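Local coordinates for putative nucleoprotein (Infectious salmon anemia virus, PDB 4EWC) that encapsidates the negative-strand viral RNA, shielding it from nucleases and forming the ribonucleoprotein that serves as template for transcription and replication, at residues A[168-173]-A[213-218]; A[270-275]-A[477-482]; A[468-473]-A[588-593]. One frame throughout, in Å; residues are numbered along the deposited sequence.

Interaction 1 (A[168-173]-A[213-218]); sequences EGEMSI and VTANGK
Ile-173 and Glu-170 meet the backbone at the end of strand 209-214 and just beyond it, at Thr-214 and Ala-215. The outer methyl of Ile-173 does most of the work on its side: CD1 sits 3.7 Å from Thr-214 O and 3.9 Å from Ala-215 O, two successive carbonyl oxygens. CG1 stands anti to the carbonyl carbon of its own residue, and the near-extended chi2 of 164° then carries CD1 out to these oxygens. The other branch, Ile-173 CG2, meets Thr-214 CG2 at 4.1 Å, with the two side chains crossing at about a right angle. Glu-170 reaches across with a chain extended beyond CG. Its CG lies 3.8 Å from Thr-214 O, while OE2 reaches Ala-215 CA at 3.8 Å and, more loosely, Val-213 CG1 at 4.2 Å. The other carboxylate oxygen, OE1, accepts a hydrogen bond from Ser-167 N, which ties the acid back to the residue that precedes the turn.

Behind this first shell, Asn-176 bridges the two segments: its ND2 donates to Glu-170 O and its OD1 accepts from Thr-214 N. Asn-176 belongs to helix 174-188, for which Ile-173 occupies the N-cap position. On the other side, strands 209-214 and 219-224 form an antiparallel beta hairpin whose turn is closed by the bond from Ala-215 N to Lys-218 O, with Gly-217 adopting a positive phi of 97°. The contact thus joins the short helical turn 168-171 and the following helix to the tip of the hairpin. Directly between the segments there are only van der Waals contacts, largely side-chain carbon against backbone carbonyl; the amide of Asn-176, bonded to both segments, adds a directional polar link.

Interaction 2 (A[270-275]-A[477-482]); sequences SADQLF and NTTKPK
Phe-275 presses its ring on the backbone of Asn-477 and Thr-478, and this is the closely packed half of the contact. Thr-478 N lies 3.6 Å above one face of the Phe-275 ring, displaced toward the rim, and Asn-477 C approaches Phe-275 CD1 obliquely at 3.5 Å. At the ring edge, near its plane, Thr-479 CG2 meets Phe-275 CE2. The same methyl also touches Ala-271 CB at 4.1 Å, so it lies against two residues of segment 270-275. Cys-444 of helix 438-449 packs on both Phe-275 and Thr-479.

The turn around 272-275 thereby meets the long loop that leads from helix 457-463 to strand 488-491. Within that loop Thr-478 forms an ST turn, its OG1 accepting from Lys-480 N at 3.2 Å in a nearly straight bond (173°). Lys-480, Pro-481 and Lys-482 belong to a probable nuclear localization signal.

The polar side is looser. Thr-479 OG1, placed by a chi1 of 45° between the backbone N and the carbonyl carbon, donates only a weak bond to Asp-272 OD1, 3.4 Å away. The stronger partner of that oxygen is Arg-182, which forms a salt bridge to it. Lys-480, exposed to solvent, brings NZ to 4.5 Å from Asp-272 OD2, beyond salt-bridge range; Arg-182 NH1 is also close to NZ, a like charge that Asp-272 may partly offset.

Interaction 3 (A[468-473]-A[588-593]); sequences ERYRSN and LFSIDF
Tyr-470 and Ile-591 make the CH-pi part of the contact: Ile-591 CD1 lies over one face of the ring, 4.1 Å from the Tyr-470 centroid and 27° off the normal. Arg-469 CG sits over the centre of the opposite face, so the phenol is sandwiched between aliphatic groups. At the ring edge, in its plane, Ser-590 OG approaches Tyr-470 CE1 at 3.7 Å.

Other van der Waals contacts follow. Arg-471 CG, anti to the backbone N (chi1 166°), lies 3.8 Å from Phe-589 CD1 and meets the ring obliquely. Leu-588 CD1 rests on Arg-469 O at 3.8 Å, and Ser-472 sets CB against Ile-591 CG2 at 3.7 Å.

These segments are two loops, one following helix 457-463 and the other, after strand 577-583, ending the modelled chain, and together they form part of the dimer interface. Tyr-470 OH accepts from Val-582 N of the second subunit, whose Ser-513 OG bonds to Phe-589 O and whose Trp-514 meets the Phe-589 ring. Such intersubunit contacts are consistent with the self-association of orthomyxovirus nucleoproteins.

Polar bonds also run within 468-473. Glu-468 OE2 accepts from Asn-473 ND2 at 3.0 Å, from above the carboxylate plane, and more weakly from Tyr-470 N. Arg-469 NH2 forms a salt bridge with Asp-458 of the same chain.

Overall arrangement
Interactions 2 and 3 share an element: 468-473 and 477-482 belong to the same long loop before strand 488-491. They also touch, Leu-274 CD1 packing on Leu-588 CD2 at 3.6 Å. Interaction 1 lies farther out, about 25 Å from the centre of the chain against about 10 Å for interaction 2, and meets it where Thr-214 packs on Pro-481. Burial does not follow this order: interactions 1 and 3 are buried, whereas interaction 2, nearest the centre, is only partly so and brings opposite charges near each other. Interaction 1 is largely aliphatic on backbone; aromatic faces serve interactions 2 and 3, and of the three only interaction 3 meets the second subunit.

Interaction 1 (A[168-173]-A[213-218])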
ATOM      1  N   GLU A 168      31.711  22.887   8.798  1.00 61.26           N
ATOM      2  CA  GLU A 168      30.360  23.329   8.544  1.00 63.43           C
ATOM      3  C   GLU A 168      29.608  22.284   7.725  1.00 62.40           C
ATOM      4  O   GLU A 168      28.479  21.912   8.051  1.00 61.42           O
ATOM      5  CB  GLU A 168      30.419  24.653   7.777  1.00 69.01           C
ATOM      6  CG  GLU A 168      29.111  25.085   7.158  1.00 67.21           C
ATOM      7  CD  GLU A 168      28.189  25.744   8.153  1.00 68.60           C
ATOM      8  OE1 GLU A 168      28.397  25.576   9.374  1.00 69.09           O
ATOM      9  OE2 GLU A 168      27.256  26.446   7.710  1.00 71.16           O
ATOM     10  N   GLY A 169      30.245  21.822   6.654  1.00 59.11           N
ATOM     11  CA  GLY A 169      29.617  20.887   5.746  1.00 57.86           C
ATOM     12  C   GLY A 169      29.306  19.585   6.454  1.00 58.63           C
ATOM     13  O   GLY A 169      28.287  18.948   6.183  1.00 54.98           O
ATOM     14  N   GLU A 170      30.199  19.205   7.363  1.00 56.58           N
ATOM     15  CA  GLU A 170      30.057  17.987   8.141  1.00 55.78           C
ATOM     16  C   GLU A 170      28.783  17.996   9.003  1.00 54.48           C
ATOM     17  O   GLU A 170      28.065  16.992   9.073  1.00 51.39           O
ATOM     18  CB  GLU A 170      31.309  17.747   8.993  1.00 57.72           C
ATOM     19  CG  GLU A 170      32.483  17.278   8.155  1.00 62.85           C
ATOM     20  CD  GLU A 170      33.825  17.212   8.887  1.00 63.83           C
ATOM     21  OE1 GLU A 170      34.055  17.986   9.845  1.00 59.64           O
ATOM     22  OE2 GLU A 170      34.660  16.376   8.473  1.00 61.29           O
HETATM   23  N   MSE A 171      28.492  19.127   9.636  1.00 56.13           N
HETATM   24  CA  MSE A 171      27.300  19.220  10.450  1.00 50.99           C
HETATM   25  C   MSE A 171      26.015  19.187   9.612  1.00 51.72           C
HETATM   26  O   MSE A 171      24.933  18.973  10.142  1.00 52.42           O
HETATM   27  CB  MSE A 171      27.341  20.447  11.356  1.00 51.19           C
HETATM   28  CG  MSE A 171      28.013  20.176  12.687  1.00 57.37           C
HETATM   29 SE   MSE A 171      28.501  21.754  13.839  0.73 59.20          SE
HETATM   30  CE  MSE A 171      26.776  22.703  13.792  1.00 55.88           C
ATOM     31  N   SER A 172      26.124  19.396   8.306  1.00 51.61           N
ATOM     32  CA  SER A 172      24.943  19.327   7.443  1.00 53.60           C
ATOM     33  C   SER A 172      24.673  17.886   6.964  1.00 52.21           C
ATOM     34  O   SER A 172      23.669  17.605   6.299  1.00 51.74           O
ATOM     35  CB  SER A 172      25.059  20.305   6.251  1.00 53.23           C
ATOM     36  OG  SER A 172      26.113  19.945   5.386  1.00 58.86           O
ATOM     37  N   ILE A 173      25.571  16.979   7.322  1.00 49.04           N
ATOM     38  CA  ILE A 173      25.415  15.585   6.955  1.00 51.40           C
ATOM     39  C   ILE A 173      24.582  14.828   7.983  1.00 50.03           C
ATOM     40  O   ILE A 173      24.907  14.799   9.178  1.00 47.56           O
ATOM     41  CB  ILE A 173      26.768  14.900   6.770  1.00 50.71           C
ATOM     42  CG1 ILE A 173      27.521  15.574   5.629  1.00 54.41           C
ATOM     43  CG2 ILE A 173      26.580  13.409   6.478  1.00 51.49           C
ATOM     44  CD1 ILE A 173      29.011  15.250   5.575  1.00 48.63           C
ATOM     45  N   VAL A 213      32.803  10.141  12.386  1.00 56.33           N
ATOM     46  CA  VAL A 213      32.237  11.244  11.607  1.00 56.74           C
ATOM     47  C   VAL A 213      32.362  11.020  10.099  1.00 56.18           C
ATOM     48  O   VAL A 213      33.397  10.574   9.621  1.00 59.84           O
ATOM     49  CB  VAL A 213      32.960  12.584  11.955  1.00 59.57           C
ATOM     50  CG1 VAL A 213      32.586  13.690  10.975  1.00 54.35           C
ATOM     51  CG2 VAL A 213      32.660  13.000  13.386  1.00 57.09           C
ATOM     52  N   THR A 214      31.314  11.346   9.351  1.00 53.29           N
ATOM     53  CA  THR A 214      31.379  11.292   7.893  1.00 59.71           C
ATOM     54  C   THR A 214      31.997  12.574   7.326  1.00 59.50           C
ATOM     55  O   THR A 214      31.575  13.667   7.702  1.00 65.63           O
ATOM     56  CB  THR A 214      29.989  11.038   7.282  1.00 58.54           C
ATOM     57  OG1 THR A 214      29.581   9.696   7.598  1.00 53.15           O
ATOM     58  CG2 THR A 214      30.031  11.220   5.771  1.00 57.44           C
ATOM     59  N   ALA A 215      32.979  12.442   6.427  1.00 59.65           N
ATOM     60  CA  ALA A 215      33.787  13.585   5.974  1.00 59.88           C
ATOM     61  C   ALA A 215      33.488  14.029   4.548  1.00 64.32           C
ATOM     62  O   ALA A 215      32.631  14.880   4.311  1.00 59.18           O
ATOM     63  CB  ALA A 215      35.284  13.277   6.125  1.00 43.80           C
ATOM     64  N   ASN A 216      34.262  13.483   3.612  1.00 72.23           N
ATOM     65  CA  ASN A 216      34.069  13.685   2.168  1.00 69.03           C
ATOM     66  C   ASN A 216      33.725  12.334   1.555  1.00 64.56           C
ATOM     67  O   ASN A 216      34.330  11.918   0.579  1.00 55.73           O
ATOM     68  CB  ASN A 216      35.344  14.212   1.515  1.00 68.39           C
ATOM     69  N   GLY A 217      32.763  11.647   2.160  1.00 64.73           N
ATOM     70  CA  GLY A 217      32.382  10.310   1.758  1.00 57.96           C
ATOM     71  C   GLY A 217      33.105   9.352   2.670  1.00 55.64           C
ATOM     72  O   GLY A 217      32.679   8.214   2.883  1.00 59.98           O
ATOM     73  N   LYS A 218      34.211   9.832   3.228  1.00 57.48           N
ATOM     74  CA  LYS A 218      35.073   8.996   4.052  1.00 59.22           C
ATOM     75  C   LYS A 218      34.781   9.212   5.530  1.00 56.48           C
ATOM     76  O   LYS A 218      34.321  10.271   5.929  1.00 63.93           O
ATOM     77  CB  LYS A 218      36.553   9.268   3.725  1.00 46.32           C
TER

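Interaction 2 (A[270-275]-A[477-482])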
ATOM      1  N   SER A 270      14.628   5.879  16.835  1.00 47.01           N
ATOM      2  CA  SER A 270      13.616   5.057  16.178  1.00 46.93           C
ATOM      3  C   SER A 270      14.108   4.467  14.848  1.00 49.31           C
ATOM      4  O   SER A 270      13.576   3.470  14.366  1.00 54.02           O
ATOM      5  CB  SER A 270      12.277   5.803  16.022  1.00 45.02           C
ATOM      6  OG  SER A 270      12.411   6.965  15.230  1.00 51.09           O
ATOM      7  N   ALA A 271      15.158   5.050  14.281  1.00 52.82           N
ATOM      8  CA  ALA A 271      15.727   4.533  13.044  1.00 49.52           C
ATOM      9  C   ALA A 271      16.441   3.220  13.296  1.00 55.87           C
ATOM     10  O   ALA A 271      16.481   2.354  12.421  1.00 58.77           O
ATOM     11  CB  ALA A 271      16.668   5.542  12.409  1.00 54.46           C
ATOM     12  N   ASP A 272      16.992   3.050  14.492  1.00 55.25           N
ATOM     13  CA  ASP A 272      17.609   1.772  14.851  1.00 50.17           C
ATOM     14  C   ASP A 272      16.606   0.648  14.893  1.00 54.55           C
ATOM     15  O   ASP A 272      16.923  -0.488  14.541  1.00 58.60           O
ATOM     16  CB  ASP A 272      18.313   1.856  16.195  1.00 51.15           C
ATOM     17  CG  ASP A 272      19.295   3.009  16.262  1.00 70.80           C
ATOM     18  OD1 ASP A 272      19.678   3.560  15.194  1.00 66.72           O
ATOM     19  OD2 ASP A 272      19.688   3.365  17.400  1.00 72.59           O
ATOM     20  N   GLN A 273      15.392   0.945  15.334  1.00 49.09           N
ATOM     21  CA  GLN A 273      14.387  -0.107  15.399  1.00 52.09           C
ATOM     22  C   GLN A 273      13.919  -0.506  14.015  1.00 49.38           C
ATOM     23  O   GLN A 273      13.262  -1.522  13.859  1.00 51.18           O
ATOM     24  CB  GLN A 273      13.220   0.299  16.290  1.00 46.38           C
ATOM     25  CG  GLN A 273      13.397  -0.153  17.697  1.00 44.37           C
ATOM     26  CD  GLN A 273      12.224   0.228  18.546  1.00 48.13           C
ATOM     27  OE1 GLN A 273      12.064   1.392  18.912  1.00 49.44           O
ATOM     28  NE2 GLN A 273      11.367  -0.744  18.844  1.00 46.30           N
ATOM     29  N   LEU A 274      14.251   0.302  13.013  1.00 49.42           N
ATOM     30  CA  LEU A 274      14.055  -0.125  11.633  1.00 48.94           C
ATOM     31  C   LEU A 274      14.976  -1.322  11.370  1.00 50.59           C
ATOM     32  O   LEU A 274      14.566  -2.333  10.793  1.00 53.01           O
ATOM     33  CB  LEU A 274      14.355   1.009  10.669  1.00 47.64           C
ATOM     34  CG  LEU A 274      14.216   0.711   9.185  1.00 46.08           C
ATOM     35  CD1 LEU A 274      12.960  -0.053   8.940  1.00 46.39           C
ATOM     36  CD2 LEU A 274      14.183   2.014   8.412  1.00 51.43           C
ATOM     37  N   PHE A 275      16.214  -1.217  11.833  1.00 48.87           N
ATOM     38  CA  PHE A 275      17.189  -2.270  11.594  1.00 54.18           C
ATOM     39  C   PHE A 275      17.109  -3.420  12.570  1.00 53.54           C
ATOM     40  O   PHE A 275      17.365  -4.562  12.196  1.00 58.67           O
ATOM     41  CB  PHE A 275      18.611  -1.701  11.501  1.00 50.14           C
ATOM     42  CG  PHE A 275      18.814  -0.858  10.290  1.00 50.92           C
ATOM     43  CD1 PHE A 275      18.969  -1.449   9.057  1.00 51.94           C
ATOM     44  CD2 PHE A 275      18.781   0.525  10.373  1.00 49.93           C
ATOM     45  CE1 PHE A 275      19.126  -0.692   7.932  1.00 48.70           C
ATOM     46  CE2 PHE A 275      18.927   1.296   9.257  1.00 49.62           C
ATOM     47  CZ  PHE A 275      19.110   0.681   8.025  1.00 54.71           C
ATOM     48  N   ASN A 477      22.668  -2.792   7.313  1.00 55.36           N
ATOM     49  CA  ASN A 477      22.328  -3.366   8.612  1.00 52.40           C
ATOM     50  C   ASN A 477      22.316  -2.370   9.764  1.00 51.28           C
ATOM     51  O   ASN A 477      22.141  -2.740  10.914  1.00 47.60           O
ATOM     52  CB  ASN A 477      23.290  -4.496   8.918  1.00 56.05           C
ATOM     53  CG  ASN A 477      23.083  -5.663   7.999  1.00 70.36           C
ATOM     54  OD1 ASN A 477      21.953  -5.905   7.549  1.00 70.05           O
ATOM     55  ND2 ASN A 477      24.162  -6.390   7.691  1.00 63.34           N
ATOM     56  N   THR A 478      22.523  -1.100   9.447  1.00 53.32           N
ATOM     57  CA  THR A 478      22.661  -0.080  10.472  1.00 52.17           C
ATOM     58  C   THR A 478      22.788   1.303   9.858  1.00 55.24           C
ATOM     59  O   THR A 478      23.190   1.454   8.695  1.00 52.80           O
ATOM     60  CB  THR A 478      23.889  -0.333  11.378  1.00 50.14           C
ATOM     61  OG1 THR A 478      23.922   0.647  12.423  1.00 50.29           O
ATOM     62  CG2 THR A 478      25.162  -0.299  10.579  1.00 34.19           C
ATOM     63  N   THR A 479      22.434   2.300  10.663  1.00 49.84           N
ATOM     64  CA  THR A 479      22.499   3.700  10.273  1.00 49.27           C
ATOM     65  C   THR A 479      23.900   4.256  10.522  1.00 48.16           C
ATOM     66  O   THR A 479      24.276   5.280   9.962  1.00 51.39           O
ATOM     67  CB  THR A 479      21.461   4.548  11.057  1.00 45.31           C
ATOM     68  OG1 THR A 479      21.506   4.190  12.442  1.00 48.84           O
ATOM     69  CG2 THR A 479      20.068   4.265  10.564  1.00 48.80           C
ATOM     70  N   LYS A 480      24.673   3.554  11.346  1.00 44.76           N
ATOM     71  CA  LYS A 480      25.957   4.050  11.818  1.00 52.41           C
ATOM     72  C   LYS A 480      27.164   3.706  10.933  1.00 55.20           C
ATOM     73  O   LYS A 480      27.407   2.539  10.620  1.00 58.35           O
ATOM     74  CB  LYS A 480      26.179   3.543  13.234  1.00 50.59           C
ATOM     75  CG  LYS A 480      25.062   3.936  14.143  1.00 52.68           C
ATOM     76  CD  LYS A 480      25.206   3.274  15.484  1.00 59.71           C
ATOM     77  CE  LYS A 480      23.902   3.291  16.236  1.00 56.26           C
ATOM     78  NZ  LYS A 480      24.093   2.641  17.553  1.00 71.48           N
ATOM     79  N   PRO A 481      27.943   4.727  10.542  1.00 55.58           N
ATOM     80  CA  PRO A 481      29.143   4.508   9.711  1.00 59.16           C
ATOM     81  C   PRO A 481      30.159   3.646  10.447  1.00 58.02           C
ATOM     82  O   PRO A 481      30.362   3.842  11.636  1.00 56.52           O
ATOM     83  CB  PRO A 481      29.706   5.927   9.510  1.00 59.08           C
ATOM     84  CG  PRO A 481      28.577   6.853   9.840  1.00 58.27           C
ATOM     85  CD  PRO A 481      27.728   6.149  10.856  1.00 52.84           C
ATOM     86  N   LYS A 482      30.805   2.716   9.761  1.00 63.79           N
ATOM     87  CA  LYS A 482      31.572   1.711  10.488  1.00 66.87           C
ATOM     88  C   LYS A 482      33.079   1.973  10.558  1.00 64.67           C
ATOM     89  O   LYS A 482      33.821   1.104  10.988  1.00 77.12           O
ATOM     90  CB  LYS A 482      31.278   0.299   9.951  1.00 55.53           C
TER

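Interaction 3 (A[468-473]-A[588-593])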
ATOM      1  N   GLU A 468      11.890   3.831   0.928  1.00 45.64           N
ATOM      2  CA  GLU A 468      11.674   2.412   0.739  1.00 50.31           C
ATOM      3  C   GLU A 468      10.587   1.862   1.702  1.00 50.08           C
ATOM      4  O   GLU A 468      10.664   2.052   2.913  1.00 51.74           O
ATOM      5  CB  GLU A 468      13.015   1.685   0.918  1.00 50.64           C
ATOM      6  CG  GLU A 468      12.940   0.184   0.847  1.00 54.51           C
ATOM      7  CD  GLU A 468      12.579  -0.316  -0.539  1.00 59.45           C
ATOM      8  OE1 GLU A 468      13.421  -0.152  -1.466  1.00 57.73           O
ATOM      9  OE2 GLU A 468      11.453  -0.874  -0.695  1.00 53.27           O
ATOM     10  N   ARG A 469       9.584   1.189   1.149  1.00 45.71           N
ATOM     11  CA  ARG A 469       8.428   0.738   1.914  1.00 44.20           C
ATOM     12  C   ARG A 469       8.604  -0.675   2.514  1.00 49.69           C
ATOM     13  O   ARG A 469       7.860  -1.092   3.420  1.00 45.11           O
ATOM     14  CB  ARG A 469       7.176   0.847   1.038  1.00 43.85           C
ATOM     15  CG  ARG A 469       6.161  -0.257   1.159  1.00 52.84           C
ATOM     16  CD  ARG A 469       5.086  -0.166   0.078  1.00 56.49           C
ATOM     17  NE  ARG A 469       4.091   0.880   0.321  1.00 57.94           N
ATOM     18  CZ  ARG A 469       2.864   0.644   0.783  1.00 55.65           C
ATOM     19  NH1 ARG A 469       2.483  -0.598   1.056  1.00 51.47           N
ATOM     20  NH2 ARG A 469       2.015   1.648   0.960  1.00 53.99           N
ATOM     21  N   TYR A 470       9.607  -1.408   2.023  1.00 51.96           N
ATOM     22  CA  TYR A 470       9.934  -2.726   2.586  1.00 48.10           C
ATOM     23  C   TYR A 470      11.336  -2.811   3.188  1.00 45.63           C
ATOM     24  O   TYR A 470      12.330  -2.527   2.534  1.00 53.00           O
ATOM     25  CB  TYR A 470       9.725  -3.857   1.574  1.00 48.89           C
ATOM     26  CG  TYR A 470       8.351  -3.886   0.959  1.00 46.27           C
ATOM     27  CD1 TYR A 470       7.285  -4.451   1.629  1.00 46.27           C
ATOM     28  CD2 TYR A 470       8.125  -3.344  -0.302  1.00 45.66           C
ATOM     29  CE1 TYR A 470       6.028  -4.479   1.067  1.00 46.59           C
ATOM     30  CE2 TYR A 470       6.877  -3.372  -0.870  1.00 45.25           C
ATOM     31  CZ  TYR A 470       5.829  -3.942  -0.174  1.00 43.10           C
ATOM     32  OH  TYR A 470       4.581  -3.966  -0.729  1.00 48.76           O
ATOM     33  N   ARG A 471      11.367  -3.208   4.451  1.00 42.39           N
ATOM     34  CA  ARG A 471      12.573  -3.527   5.195  1.00 47.70           C
ATOM     35  C   ARG A 471      13.377  -4.608   4.452  1.00 53.01           C
ATOM     36  O   ARG A 471      14.604  -4.592   4.451  1.00 54.91           O
ATOM     37  CB  ARG A 471      12.175  -4.026   6.597  1.00 46.84           C
ATOM     38  CG  ARG A 471      13.277  -4.725   7.397  1.00 48.74           C
ATOM     39  CD  ARG A 471      14.428  -3.784   7.711  1.00 51.08           C
ATOM     40  NE  ARG A 471      15.531  -4.426   8.436  1.00 56.22           N
ATOM     41  CZ  ARG A 471      16.683  -4.805   7.875  1.00 57.18           C
ATOM     42  NH1 ARG A 471      16.893  -4.627   6.576  1.00 51.20           N
ATOM     43  NH2 ARG A 471      17.630  -5.367   8.614  1.00 58.84           N
ATOM     44  N   SER A 472      12.675  -5.525   3.799  1.00 50.00           N
ATOM     45  CA  SER A 472      13.322  -6.597   3.064  1.00 57.68           C
ATOM     46  C   SER A 472      14.230  -6.106   1.922  1.00 55.15           C
ATOM     47  O   SER A 472      15.299  -6.676   1.686  1.00 49.74           O
ATOM     48  CB  SER A 472      12.287  -7.618   2.566  1.00 60.49           C
ATOM     49  OG  SER A 472      11.146  -6.984   2.013  1.00 57.89           O
ATOM     50  N   ASN A 473      13.802  -5.043   1.243  1.00 51.45           N
ATOM     51  CA  ASN A 473      14.573  -4.420   0.166  1.00 50.86           C
ATOM     52  C   ASN A 473      15.784  -3.613   0.665  1.00 56.37           C
ATOM     53  O   ASN A 473      16.602  -3.142  -0.116  1.00 58.90           O
ATOM     54  CB  ASN A 473      13.669  -3.520  -0.683  1.00 48.90           C
ATOM     55  CG  ASN A 473      12.663  -4.308  -1.509  1.00 53.24           C
ATOM     56  OD1 ASN A 473      12.893  -5.483  -1.819  1.00 54.83           O
ATOM     57  ND2 ASN A 473      11.539  -3.671  -1.869  1.00 47.50           N
ATOM     58  N   LEU A 588       6.366  -1.652   7.437  1.00 43.28           N
ATOM     59  CA  LEU A 588       7.731  -2.103   7.312  1.00 47.98           C
ATOM     60  C   LEU A 588       7.707  -3.493   7.974  1.00 52.05           C
ATOM     61  O   LEU A 588       6.773  -3.811   8.720  1.00 60.03           O
ATOM     62  CB  LEU A 588       8.637  -1.106   8.044  1.00 48.20           C
ATOM     63  CG  LEU A 588       9.059   0.242   7.399  1.00 42.81           C
ATOM     64  CD1 LEU A 588       7.975   0.968   6.644  1.00 45.41           C
ATOM     65  CD2 LEU A 588       9.617   1.175   8.434  1.00 37.58           C
ATOM     66  N   PHE A 589       8.677  -4.350   7.700  1.00 48.22           N
ATOM     67  CA  PHE A 589       8.664  -5.744   8.252  1.00 46.87           C
ATOM     68  C   PHE A 589       7.542  -6.651   7.790  1.00 44.04           C
ATOM     69  O   PHE A 589       7.352  -7.710   8.361  1.00 51.31           O
ATOM     70  CB  PHE A 589       8.681  -5.797   9.784  1.00 40.23           C
ATOM     71  CG  PHE A 589       9.496  -4.726  10.408  1.00 45.80           C
ATOM     72  CD1 PHE A 589      10.877  -4.730  10.280  1.00 42.97           C
ATOM     73  CD2 PHE A 589       8.888  -3.699  11.120  1.00 45.77           C
ATOM     74  CE1 PHE A 589      11.642  -3.735  10.839  1.00 44.93           C
ATOM     75  CE2 PHE A 589       9.644  -2.697  11.698  1.00 44.97           C
ATOM     76  CZ  PHE A 589      11.025  -2.717  11.558  1.00 47.05           C
ATOM     77  N   SER A 590       6.797  -6.257   6.771  1.00 45.56           N
ATOM     78  CA  SER A 590       5.631  -7.039   6.359  1.00 54.93           C
ATOM     79  C   SER A 590       6.057  -8.190   5.449  1.00 57.15           C
ATOM     80  O   SER A 590       5.288  -9.100   5.179  1.00 53.56           O
ATOM     81  CB  SER A 590       4.626  -6.158   5.632  1.00 56.90           C
ATOM     82  OG  SER A 590       5.121  -5.860   4.330  1.00 67.86           O
ATOM     83  N   ILE A 591       7.289  -8.099   4.954  1.00 63.79           N
ATOM     84  CA  ILE A 591       7.958  -9.189   4.258  1.00 61.37           C
ATOM     85  C   ILE A 591       9.148  -9.653   5.106  1.00 61.51           C
ATOM     86  O   ILE A 591      10.015  -8.849   5.468  1.00 64.98           O
ATOM     87  CB  ILE A 591       8.484  -8.737   2.882  1.00 62.21           C
ATOM     88  CG1 ILE A 591       7.337  -8.373   1.932  1.00 54.65           C
ATOM     89  CG2 ILE A 591       9.356  -9.821   2.288  1.00 60.91           C
ATOM     90  CD1 ILE A 591       7.802  -7.914   0.552  1.00 50.43           C
ATOM     91  N   ASP A 592       9.176 -10.944   5.430  1.00 68.89           N
ATOM     92  CA  ASP A 592      10.243 -11.543   6.246  1.00 75.92           C
ATOM     93  C   ASP A 592      11.053 -12.558   5.441  1.00 83.59           C
ATOM     94  O   ASP A 592      10.479 -13.357   4.697  1.00 80.71           O
ATOM     95  CB  ASP A 592       9.651 -12.241   7.472  1.00 71.41           C
ATOM     96  N   PHE A 593      12.378 -12.556   5.603  1.00 89.65           N
ATOM     97  CA  PHE A 593      13.087 -11.678   6.535  1.00 89.29           C
ATOM     98  C   PHE A 593      14.422 -11.225   5.936  1.00 92.09           C
ATOM     99  O   PHE A 593      15.457 -11.862   6.149  1.00 88.20           O
ATOM    100  CB  PHE A 593      13.332 -12.395   7.867  1.00 93.09           C
TER